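Side-chain contact in geranyl diphosphate synthase small subunit (Antirrhinum majus, PDB 3QKC), which probably serves as the non-catalytic partner of a geranyl diphosphate synthase, steering its large subunit toward the C10 product of prenyl transfer: residues G119-L122 with M123-M127. Numbering follows the deposited sequence.
Sequences GLEL and MARSM
Glu-121 and Arg-125 form an i to i+4 salt bridge on the last turns of helix 105-126, in the all-helical prenyltransferase fold. Their side chains run out from the helix together, flank to flank. Glu-121 sets CG anti to its backbone N (chi1 -174°) and runs extended from there, while Arg-125 stays straight from CG to NE, and this brings OE2 of Glu-121 to 3.0 Å from NE of Arg-125. The oxygen meets the edge of the guanidinium exactly in its plane and offers its anti lone pair, the one turned away from OE1; the N-H points at it with an angle of 163°. A second, weak bond of 3.3 Å from Arg-125 NH1 reaches the same OE2, so one oxygen takes both donors and the pair is not the two-oxygen, two-nitrogen fork. The planes of carboxylate and guanidinium are 53° apart. Long, charged side chains suit this partly solvent-facing edge of the subunit interface: Arg-125 is exposed, and Glu-121 also packs on Thr-145 of the second subunit.

Apolar residues nearby pack inward and across the dimer interface. Met-123, bent beyond CG, sends its flexible thioether chain against Ala-69 and Ala-70 of helix 68-85 and Ile-137 of helix 134-148. Leu-120 packs on Leu-144 and on Leu-120 of the second subunit, whereas the small Ala-124 meets Ile-142 of that subunit. Underneath, the backbone keeps the helical spacing: Met-123 N bonds to Gly-119 O at 3.1 Å, and Arg-125 N to Glu-121 O at 2.8 Å. Near the helix end, the short side chain of Ser-126 turns back onto the carbonyl of the preceding turn, its OG donating to Met-123 O at 2.9 Å.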
loop_
_atom_site.group_PDB
_atom_site.type_symbol
_atom_site.label_atom_id
_atom_site.label_comp_id
_atom_site.label_asym_id
_atom_site.label_seq_id
_atom_site.Cartn_x
_atom_site.Cartn_y
_atom_site.Cartn_z
ATOM N N GLY A 119 4.248 0.734 5.962
ATOM C CA GLY A 119 4.976 -0.521 6.118
ATOM C C GLY A 119 5.869 -0.855 4.936
ATOM O O GLY A 119 7.026 -1.278 5.117
ATOM N N LEU A 120 5.350 -0.659 3.725
ATOM C CA LEU A 120 6.150 -0.893 2.501
ATOM C C LEU A 120 7.261 0.120 2.312
ATOM O O LEU A 120 8.304 -0.202 1.746
ATOM C CB LEU A 120 5.272 -0.924 1.248
ATOM C CG LEU A 120 4.100 -1.910 1.303
ATOM C CD1 LEU A 120 3.099 -1.571 0.223
ATOM C CD2 LEU A 120 4.611 -3.321 1.148
ATOM N N GLU A 121 7.025 1.343 2.780
ATOM C CA GLU A 121 8.059 2.390 2.802
ATOM C C GLU A 121 9.191 2.041 3.784
ATOM O O GLU A 121 10.361 2.177 3.436
ATOM C CB GLU A 121 7.461 3.754 3.157
ATOM C CG GLU A 121 8.458 4.909 3.067
ATOM C CD GLU A 121 7.913 6.245 3.558
ATOM O OE1 GLU A 121 6.678 6.412 3.695
ATOM O OE2 GLU A 121 8.731 7.147 3.814
ATOM N N LEU A 122 8.855 1.598 5.002
ATOM C CA LEU A 122 9.906 1.165 5.956
ATOM C C LEU A 122 10.751 0.043 5.341
ATOM O O LEU A 122 11.974 0.097 5.344
ATOM C CB LEU A 122 9.315 0.678 7.286
ATOM C CG LEU A 122 8.465 1.566 8.207
ATOM C CD1 LEU A 122 8.128 0.808 9.482
ATOM C CD2 LEU A 122 9.184 2.862 8.547
ATOM N N MET A 123 10.076 -0.961 4.797
ATOM C CA MET A 123 10.726 -2.085 4.133
ATOM C C MET A 123 11.601 -1.623 2.965
ATOM O O MET A 123 12.750 -2.058 2.842
ATOM C CB MET A 123 9.671 -3.120 3.688
ATOM C CG MET A 123 10.202 -4.350 2.975
ATOM S SD MET A 123 10.903 -5.643 4.032
ATOM C CE MET A 123 12.579 -5.083 4.229
ATOM N N ALA A 124 11.061 -0.736 2.125
ATOM C CA ALA A 124 11.807 -0.155 1.000
ATOM C C ALA A 124 13.015 0.686 1.428
ATOM O O ALA A 124 14.028 0.707 0.733
ATOM C CB ALA A 124 10.885 0.664 0.103
ATOM N N ARG A 125 12.906 1.368 2.566
ATOM C CA ARG A 125 13.954 2.289 3.030
ATOM C C ARG A 125 14.992 1.634 3.946
ATOM O O ARG A 125 15.941 2.293 4.376
ATOM C CB ARG A 125 13.344 3.483 3.768
ATOM C CG ARG A 125 12.710 4.570 2.910
ATOM C CD ARG A 125 12.567 5.823 3.770
ATOM N NE ARG A 125 11.643 6.842 3.273
ATOM C CZ ARG A 125 11.994 7.864 2.493
ATOM N NH1 ARG A 125 11.088 8.757 2.122
ATOM N NH2 ARG A 125 13.244 7.998 2.073
ATOM N N SER A 126 14.807 0.352 4.256
ATOM C CA SER A 126 15.764 -0.367 5.094
ATOM C C SER A 126 17.061 -0.670 4.326
ATOM O O SER A 126 18.161 -0.465 4.857
ATOM C CB SER A 126 15.141 -1.627 5.717
ATOM O OG SER A 126 14.814 -2.608 4.749
ATOM N N MET A 127 16.926 -1.113 3.072
ATOM C CA MET A 127 18.074 -1.371 2.183
ATOM C C MET A 127 18.953 -0.138 2.018
ATOM O O MET A 127 18.521 0.983 2.311
ATOM C CB MET A 127 17.598 -1.866 0.801
ATOM C CG MET A 127 17.880 -0.957 -0.413
ATOM S SD MET A 127 19.399 -1.364 -1.331
ATOM C CE MET A 127 19.461 -0.001 -2.495
#